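Local coordinates for protein putative aldolase (Bacteroides vulgatus ATCC 8482, PDB 3DXI) that is of unknown specific function but has the closed eight-stranded TIM-barrel fold of the HMGL-like family of aldolase-related proteins, at residues T220-A226 against W267-Y273. Sequence-based numbering, arbitrary orientation.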
ATOM      1  N   THR A 220       1.067  10.566   7.287  1.00  8.44           N
ATOM      2  CA  THR A 220      -0.099   9.682   7.192  1.00  7.98           C
ATOM      3  C   THR A 220      -0.684   9.663   5.785  1.00  7.04           C
ATOM      4  O   THR A 220      -1.795   9.187   5.580  1.00  5.97           O
ATOM      5  CB  THR A 220      -1.238  10.024   8.207  1.00  6.76           C
ATOM      6  OG1 THR A 220      -1.814  11.292   7.895  1.00  8.41           O
ATOM      7  CG2 THR A 220      -0.706  10.047   9.638  1.00  5.93           C
ATOM      8  N   GLY A 221       0.082  10.167   4.815  1.00  6.40           N
ATOM      9  CA  GLY A 221      -0.376  10.195   3.432  1.00  6.34           C
ATOM     10  C   GLY A 221      -1.487  11.202   3.184  1.00  6.43           C
ATOM     11  O   GLY A 221      -2.123  11.195   2.130  1.00  6.21           O
HETATM   12  N   MSE A 222      -1.718  12.074   4.158  1.00  6.89           N
HETATM   13  CA  MSE A 222      -2.761  13.093   4.065  1.00  7.73           C
HETATM   14  C   MSE A 222      -2.754  13.784   2.707  1.00  7.91           C
HETATM   15  O   MSE A 222      -1.727  14.298   2.251  1.00  6.05           O
HETATM   16  CB  MSE A 222      -2.596  14.131   5.181  1.00  8.34           C
HETATM   17  CG  MSE A 222      -3.722  15.158   5.258  1.00 11.93           C
HETATM   18 SE   MSE A 222      -3.472  16.395   6.739  1.00 22.73          SE
HETATM   19  CE  MSE A 222      -5.289  17.042   6.947  1.00 12.04           C
ATOM     20  N   GLY A 223      -3.921  13.786   2.072  1.00  7.19           N
ATOM     21  CA  GLY A 223      -4.086  14.386   0.763  1.00  8.30           C
ATOM     22  C   GLY A 223      -5.491  14.047   0.310  1.00 10.04           C
ATOM     23  O   GLY A 223      -6.127  13.174   0.897  1.00 10.16           O
ATOM     24  N   ARG A 224      -5.991  14.720  -0.717  1.00 11.51           N
ATOM     25  CA  ARG A 224      -7.346  14.437  -1.173  1.00 13.62           C
ATOM     26  C   ARG A 224      -7.481  13.018  -1.729  1.00 12.86           C
ATOM     27  O   ARG A 224      -6.528  12.451  -2.280  1.00 10.56           O
ATOM     28  CB  ARG A 224      -7.789  15.472  -2.218  1.00 16.68           C
ATOM     29  CG  ARG A 224      -6.845  15.642  -3.395  1.00 21.99           C
ATOM     30  CD  ARG A 224      -7.387  16.683  -4.382  1.00 26.49           C
ATOM     31  NE  ARG A 224      -7.408  18.043  -3.838  1.00 30.35           N
ATOM     32  CZ  ARG A 224      -6.380  18.889  -3.883  1.00 31.88           C
ATOM     33  NH1 ARG A 224      -5.236  18.518  -4.450  1.00 33.85           N
ATOM     34  NH2 ARG A 224      -6.496  20.109  -3.371  1.00 29.76           N
ATOM     35  N   GLY A 225      -8.669  12.444  -1.559  1.00 11.13           N
ATOM     36  CA  GLY A 225      -8.928  11.100  -2.045  1.00 10.24           C
ATOM     37  C   GLY A 225      -8.075  10.022  -1.405  1.00 10.02           C
ATOM     38  O   GLY A 225      -8.030   9.893  -0.176  1.00 10.67           O
ATOM     39  N   ALA A 226      -7.397   9.247  -2.249  1.00 10.51           N
ATOM     40  CA  ALA A 226      -6.542   8.155  -1.795  1.00 11.74           C
ATOM     41  C   ALA A 226      -5.283   8.675  -1.112  1.00 11.02           C
ATOM     42  O   ALA A 226      -4.574   7.926  -0.445  1.00 12.00           O
ATOM     43  CB  ALA A 226      -6.171   7.259  -2.970  1.00  9.99           C
ATOM     44  N   TRP A 267      -8.574   9.959   4.910  1.00 11.45           N
ATOM     45  CA  TRP A 267      -8.067   9.887   3.543  1.00 10.84           C
ATOM     46  C   TRP A 267      -7.497   8.480   3.393  1.00 11.15           C
ATOM     47  O   TRP A 267      -7.203   7.820   4.385  1.00 13.97           O
ATOM     48  CB  TRP A 267      -6.985  10.942   3.314  1.00  8.71           C
ATOM     49  CG  TRP A 267      -6.046  11.083   4.467  1.00  8.46           C
ATOM     50  CD1 TRP A 267      -4.914  10.359   4.697  1.00  8.92           C
ATOM     51  CD2 TRP A 267      -6.164  12.007   5.558  1.00  7.39           C
ATOM     52  NE1 TRP A 267      -4.312  10.778   5.862  1.00  7.63           N
ATOM     53  CE2 TRP A 267      -5.060  11.787   6.411  1.00  7.92           C
ATOM     54  CE3 TRP A 267      -7.097  12.997   5.898  1.00  9.37           C
ATOM     55  CZ2 TRP A 267      -4.858  12.521   7.582  1.00  6.14           C
ATOM     56  CZ3 TRP A 267      -6.894  13.733   7.074  1.00  8.47           C
ATOM     57  CH2 TRP A 267      -5.784  13.486   7.897  1.00  8.48           C
ATOM     58  N   GLY A 268      -7.346   8.019   2.159  1.00 11.17           N
ATOM     59  CA  GLY A 268      -6.834   6.682   1.932  1.00 11.84           C
ATOM     60  C   GLY A 268      -7.604   6.109   0.763  1.00 11.65           C
ATOM     61  O   GLY A 268      -8.701   6.581   0.454  1.00 11.20           O
ATOM     62  N   THR A 269      -7.048   5.093   0.115  1.00 10.59           N
ATOM     63  CA  THR A 269      -7.697   4.500  -1.049  1.00  8.98           C
ATOM     64  C   THR A 269      -8.880   3.598  -0.685  1.00  9.18           C
ATOM     65  O   THR A 269      -9.037   3.188   0.463  1.00  6.45           O
ATOM     66  CB  THR A 269      -6.681   3.688  -1.891  1.00  7.62           C
ATOM     67  OG1 THR A 269      -7.268   3.360  -3.153  1.00  8.67           O
ATOM     68  CG2 THR A 269      -6.301   2.390  -1.175  1.00  8.28           C
ATOM     69  N   ASN A 270      -9.720   3.325  -1.679  1.00  8.12           N
ATOM     70  CA  ASN A 270     -10.889   2.468  -1.537  1.00  8.14           C
ATOM     71  C   ASN A 270     -11.239   1.999  -2.948  1.00  8.71           C
ATOM     72  O   ASN A 270     -10.583   2.411  -3.903  1.00  8.64           O
ATOM     73  CB  ASN A 270     -12.066   3.217  -0.888  1.00  9.70           C
ATOM     74  CG  ASN A 270     -12.304   4.592  -1.491  1.00  8.73           C
ATOM     75  OD1 ASN A 270     -12.352   4.757  -2.708  1.00  8.93           O
ATOM     76  ND2 ASN A 270     -12.478   5.589  -0.625  1.00 10.41           N
ATOM     77  N   LEU A 271     -12.263   1.163  -3.096  1.00  8.64           N
ATOM     78  CA  LEU A 271     -12.586   0.639  -4.426  1.00  8.40           C
ATOM     79  C   LEU A 271     -12.781   1.712  -5.491  1.00  7.72           C
ATOM     80  O   LEU A 271     -12.289   1.566  -6.603  1.00  8.35           O
ATOM     81  CB  LEU A 271     -13.799  -0.299  -4.376  1.00  7.67           C
ATOM     82  CG  LEU A 271     -14.142  -0.967  -5.718  1.00  7.18           C
ATOM     83  CD1 LEU A 271     -12.896  -1.633  -6.302  1.00  6.08           C
ATOM     84  CD2 LEU A 271     -15.261  -1.992  -5.529  1.00  7.09           C
ATOM     85  N   PRO A 272     -13.516   2.795  -5.175  1.00  7.57           N
ATOM     86  CA  PRO A 272     -13.720   3.860  -6.162  1.00  7.70           C
ATOM     87  C   PRO A 272     -12.385   4.491  -6.577  1.00  9.01           C
ATOM     88  O   PRO A 272     -12.154   4.765  -7.759  1.00  8.85           O
ATOM     89  CB  PRO A 272     -14.600   4.854  -5.416  1.00  8.60           C
ATOM     90  CG  PRO A 272     -15.416   3.969  -4.534  1.00  9.36           C
ATOM     91  CD  PRO A 272     -14.386   2.999  -4.003  1.00  7.69           C
ATOM     92  N   TYR A 273     -11.511   4.725  -5.597  1.00  8.59           N
ATOM     93  CA  TYR A 273     -10.205   5.317  -5.879  1.00  9.69           C
ATOM     94  C   TYR A 273      -9.250   4.326  -6.520  1.00  9.92           C
ATOM     95  O   TYR A 273      -8.339   4.722  -7.248  1.00 10.94           O
ATOM     96  CB  TYR A 273      -9.590   5.920  -4.609  1.00  9.89           C
ATOM     97  CG  TYR A 273     -10.370   7.110  -4.096  1.00 11.43           C
ATOM     98  CD1 TYR A 273     -10.926   8.027  -4.983  1.00 13.72           C
ATOM     99  CD2 TYR A 273     -10.544   7.327  -2.734  1.00 10.73           C
ATOM    100  CE1 TYR A 273     -11.640   9.136  -4.528  1.00 15.60           C
ATOM    101  CE2 TYR A 273     -11.257   8.436  -2.262  1.00 13.46           C
ATOM    102  CZ  TYR A 273     -11.801   9.336  -3.171  1.00 14.04           C
ATOM    103  OH  TYR A 273     -12.501  10.440  -2.741  1.00 16.94           O
TER
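In this TIM barrel, the loop that follows the eighth strand (214-217), residues 220-226, packs against residues 267-273, which lead out of helix 248-265 into helix 271-278 beyond the barrel. Three hydrogen bonds join them. The indole NE1 of W267 donates to T220 O at 3.0 Å, near the plane of the ring, and weakly to T220 OG1 at 3.3 Å; further along, G268 N donates almost linearly to G225 O at 3.1 Å. Beside this bond the backbones come so close, with CA atoms of A226 and T269 3.9 Å apart, that A226 CA makes a C-H...O contact with G268 O at 3.5 Å. T269 OG1 is hydrogen-bonded to N196 O. Aromatic contacts fill in on both sides. M222, a selenomethionine, sets its CA over the five-membered ring of W267 in a CH-pi contact, 3.4 Å from the centroid, while its SE lies obliquely to the six-membered ring, 4.4 Å from that centroid, a Met-aromatic contact. Y16 also meets the indole, and its OH is hydrogen-bonded to G223 O. The Y273 ring turns one face to the G225-A226 backbone, with G225 CA 3.5 Å from Y273 CE2; glycine suits G225 because its phi is positive and a CB would crowd that ring. N270 is the N-cap of helix 271-278: its OD1 accepts from Y273 N at 3.0 Å.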